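PDB 6ZZB: SAG family member (Sag19) from Eimeria tenella, which is a surface antigen of still unknown precise function, a member of the Eimeria SAG family that adopts a CAP-like fold. Local coordinates for residues A[103-106]-A[111-114]; A[194-197]-A[203-206]. All blocks are in the same frame, centred on the assembly; numbering follows the deposited sequence.

Contact 1 (A[103-106]-A[111-114])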
loop_
_atom_site.group_PDB
_atom_site.type_symbol
_atom_site.label_atom_id
_atom_site.label_comp_id
_atom_site.label_asym_id
_atom_site.label_seq_id
_atom_site.Cartn_x
_atom_site.Cartn_y
_atom_site.Cartn_z
ATOM N N THR A 103 -5.084 -0.459 12.769
ATOM C CA THR A 103 -4.596 0.845 13.257
ATOM C C THR A 103 -5.107 1.964 12.359
ATOM O O THR A 103 -5.489 3.052 12.850
ATOM C CB THR A 103 -3.061 0.875 13.360
ATOM O OG1 THR A 103 -2.681 -0.130 14.307
ATOM C CG2 THR A 103 -2.526 2.234 13.760
ATOM N N LEU A 104 -5.060 1.789 11.045
ATOM C CA LEU A 104 -5.458 2.799 10.052
ATOM C C LEU A 104 -6.982 2.973 10.019
ATOM O O LEU A 104 -7.423 4.119 9.795
ATOM C CB LEU A 104 -4.934 2.399 8.672
ATOM C CG LEU A 104 -3.412 2.434 8.523
ATOM C CD1 LEU A 104 -3.011 1.873 7.180
ATOM C CD2 LEU A 104 -2.853 3.840 8.668
ATOM N N ALA A 105 -7.764 1.912 10.173
ATOM C CA ALA A 105 -9.244 2.004 10.069
ATOM C C ALA A 105 -9.823 2.710 11.291
ATOM O O ALA A 105 -10.789 3.493 11.108
ATOM C CB ALA A 105 -9.846 0.635 9.968
ATOM N N GLY A 106 -9.216 2.529 12.441
ATOM C CA GLY A 106 -9.686 3.073 13.722
ATOM C C GLY A 106 -9.874 2.004 14.756
ATOM O O GLY A 106 -9.957 0.814 14.426
ATOM N N THR A 111 -17.340 2.851 14.196
ATOM C CA THR A 111 -17.125 4.094 13.430
ATOM C C THR A 111 -16.109 3.932 12.277
ATOM O O THR A 111 -16.303 4.551 11.242
ATOM C CB THR A 111 -16.677 5.255 14.329
ATOM O OG1 THR A 111 -15.366 4.979 14.834
ATOM C CG2 THR A 111 -17.631 5.472 15.485
ATOM N N CYS A 112 -15.037 3.167 12.498
ATOM C CA CYS A 112 -13.853 3.131 11.591
ATOM C C CYS A 112 -13.660 4.525 11.001
ATOM O O CYS A 112 -13.547 4.690 9.805
ATOM C CB CYS A 112 -13.986 2.065 10.511
ATOM S SG CYS A 112 -13.929 0.417 11.227
ATOM N N GLU A 113 -13.589 5.526 11.876
ATOM C CA GLU A 113 -13.720 6.913 11.384
ATOM C C GLU A 113 -12.445 7.428 10.708
ATOM O O GLU A 113 -12.549 8.327 9.878
ATOM C CB GLU A 113 -14.177 7.858 12.484
ATOM C CG GLU A 113 -13.278 7.913 13.675
ATOM C CD GLU A 113 -11.987 8.686 13.485
ATOM O OE1 GLU A 113 -11.997 9.669 12.710
ATOM O OE2 GLU A 113 -10.987 8.277 14.048
ATOM N N SER A 114 -11.315 6.747 10.902
ATOM C CA SER A 114 -10.051 7.205 10.274
ATOM C C SER A 114 -9.775 6.466 8.956
ATOM O O SER A 114 -8.879 6.892 8.217
ATOM C CB SER A 114 -8.929 7.076 11.239
ATOM O OG SER A 114 -8.825 5.751 11.755
#
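Ser114 meets the last turn of helix 97-105 through two successive carbonyls. In one of its two deposited conformers its hydroxyl OG donates to Leu104 O at 2.9 Å, coming in above the carbonyl plane, 50° out of it, and not along a lone pair. A first torsion of 55° tucks OG over the residue's own main chain, on the side from which it reaches Leu104 O. Ser114 N makes a weak bond to Ala105 O at 3.3 Å, bent to 135° at the hydrogen. The same carbonyl lies against the backbone of Cys112, with Ala105 O 3.1 Å from Cys112 C. Main chains come together just beyond the helix, where Gly106 CA lies 4.7 Å from Cys112 CA. Gly106 breaks the helical path with a positive phi, a conformation that glycine reaches readily because at these backbone angles a beta carbon would press on the preceding carbonyl oxygen. Farther out the contact turns apolar: Ala105 CB touches Cys112 SG at 4.3 Å, and that sulfur is held by its disulfide to Cys199. Leu104 starts its side chain away from residues 111-114 and packs on Val205 and Phe207 of strand 203-211. The whole is a helix C-terminus terminated by glycine, with the returning loop supplying donors to carbonyls at the helix end and a disulfide fastening that loop to the neighbouring hairpin connection.

Contact 2 (A[194-197]-A[203-206]). With SO4 (sulfate ion), chain C.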
loop_
_atom_site.group_PDB
_atom_site.type_symbol
_atom_site.label_atom_id
_atom_site.label_comp_id
_atom_site.label_asym_id
_atom_site.label_seq_id
_atom_site.Cartn_x
_atom_site.Cartn_y
_atom_site.Cartn_z
ATOM N N ALA A 194 -3.437 -7.164 4.084
ATOM C CA ALA A 194 -4.523 -7.467 5.013
ATOM C C ALA A 194 -5.576 -6.390 4.900
ATOM O O ALA A 194 -5.255 -5.244 4.503
ATOM C CB ALA A 194 -4.013 -7.572 6.427
ATOM N N ALA A 195 -6.805 -6.703 5.237
ATOM C CA ALA A 195 -7.881 -5.699 5.194
ATOM C C ALA A 195 -8.777 -5.880 6.396
ATOM O O ALA A 195 -9.059 -7.031 6.794
ATOM C CB ALA A 195 -8.690 -5.819 3.943
ATOM N N THR A 196 -9.243 -4.780 6.948
ATOM C CA THR A 196 -10.344 -4.899 7.922
ATOM C C THR A 196 -11.588 -5.440 7.228
ATOM O O THR A 196 -11.807 -5.200 6.041
ATOM C CB THR A 196 -10.600 -3.577 8.636
ATOM O OG1 THR A 196 -11.039 -2.587 7.719
ATOM C CG2 THR A 196 -9.376 -3.094 9.385
ATOM N N LYS A 197 -12.385 -6.193 7.993
ATOM C CA LYS A 197 -13.487 -6.963 7.379
ATOM C C LYS A 197 -14.846 -6.598 7.967
ATOM O O LYS A 197 -15.840 -6.980 7.349
ATOM C CB LYS A 197 -13.241 -8.465 7.539
ATOM C CG LYS A 197 -13.237 -8.987 8.967
ATOM C CD LYS A 197 -13.001 -10.487 9.082
ATOM C CE LYS A 197 -12.651 -10.875 10.498
ATOM N NZ LYS A 197 -12.312 -12.310 10.606
ATOM N N HIS A 203 -14.908 3.586 6.577
ATOM C CA HIS A 203 -14.223 2.798 5.535
ATOM C C HIS A 203 -13.382 1.727 6.212
ATOM O O HIS A 203 -12.599 2.025 7.117
ATOM C CB HIS A 203 -13.363 3.700 4.650
ATOM C CG HIS A 203 -14.140 4.466 3.623
ATOM N ND1 HIS A 203 -15.111 5.387 3.954
ATOM C CD2 HIS A 203 -14.108 4.401 2.287
ATOM C CE1 HIS A 203 -15.610 5.885 2.841
ATOM N NE2 HIS A 203 -15.026 5.307 1.809
ATOM N N ASP A 204 -13.523 0.509 5.725
ATOM C CA ASP A 204 -12.485 -0.524 5.924
ATOM C C ASP A 204 -11.209 -0.061 5.213
ATOM O O ASP A 204 -11.241 0.802 4.326
ATOM C CB ASP A 204 -12.956 -1.882 5.419
ATOM C CG ASP A 204 -14.014 -2.527 6.285
ATOM O OD1 ASP A 204 -13.723 -2.853 7.430
ATOM O OD2 ASP A 204 -15.174 -2.690 5.754
ATOM N N VAL A 205 -10.111 -0.693 5.577
ATOM C CA VAL A 205 -8.784 -0.374 4.986
ATOM C C VAL A 205 -8.099 -1.663 4.532
ATOM O O VAL A 205 -7.975 -2.601 5.329
ATOM C CB VAL A 205 -7.881 0.381 5.969
ATOM C CG1 VAL A 205 -6.500 0.657 5.401
ATOM C CG2 VAL A 205 -8.539 1.705 6.356
ATOM N N LEU A 206 -7.597 -1.658 3.305
ATOM C CA LEU A 206 -6.604 -2.618 2.788
ATOM C C LEU A 206 -5.234 -2.005 2.940
ATOM O O LEU A 206 -5.013 -0.872 2.456
ATOM C CB LEU A 206 -6.908 -2.919 1.327
ATOM C CG LEU A 206 -5.835 -3.701 0.568
ATOM C CD1 LEU A 206 -5.672 -5.102 1.114
ATOM C CD2 LEU A 206 -6.189 -3.760 -0.897
HETATM S S SO4 C . -16.256 8.155 6.060
HETATM O O1 SO4 C . -15.419 8.250 7.239
HETATM O O2 SO4 C . -15.702 8.990 5.017
HETATM O O3 SO4 C . -17.592 8.603 6.383
HETATM O O4 SO4 C . -16.314 6.786 5.602
#
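A beta hairpin of strands 190-196 and 203-211 brings Thr196 against Asp204 and Val205 at the end of the ladder next to the connecting loop; the short segments run antiparallel at 172°, their axes 4.7 Å apart. Thr196 N donates to Val205 O at 3.0 Å. The return bond is unusual: Val205 N reaches the hydroxyl Thr196 OG1 at 3.0 Å, whereas Thr196 O lies 4.8 Å from Val205 N. A side-chain oxygen thus stands in for the backbone acceptor of a regular ladder. Chi1 of 64° turns OG1 toward the opposing strand, from where Thr196 OG1 donates to the anti lone pair of Asp204 OD1 at 2.7 Å. Next along the ladder, Ala195 and Leu206 form a non-hydrogen-bonded pair on one face, both side chains also meeting Phe136. Their side chains touch where Ala195 CB meets Leu206 CD1 at 4.2 Å. At the outer end His203 ND1 approaches sulfate O4 at an implausibly short 2.5 Å, so the details of that bond are doubtful; the ion probably came from the crystallisation liquor. Since Asp204 OD1 also accepts from Cys199 N, this buried carboxylate oxygen is gripped by two donors, and Thr196 OG1, both giver and taker, would have its rotation fixed by the pair of bonds it makes.

From the N terminus, helix 97-105 runs into contact 1, which closes the short loop between Gly106 and Thr111 before the chain departs toward strand 126-131. Much later strand 190-196 arrives, and contact 2 closes the hairpin loop that leads into strand 203-211. The two closures follow in series, neither nested nor crossed, yet their centres lie about 9 Å apart. Side by side, they meet through packing: Ala105 CB lies 3.8 Å from Thr196 CG2, and Cys112 CB lies 3.7 Å from His203 O. With the disulfide of Cys112 added to this packing, helix end, returning loop and hairpin are joined on one side of the domain.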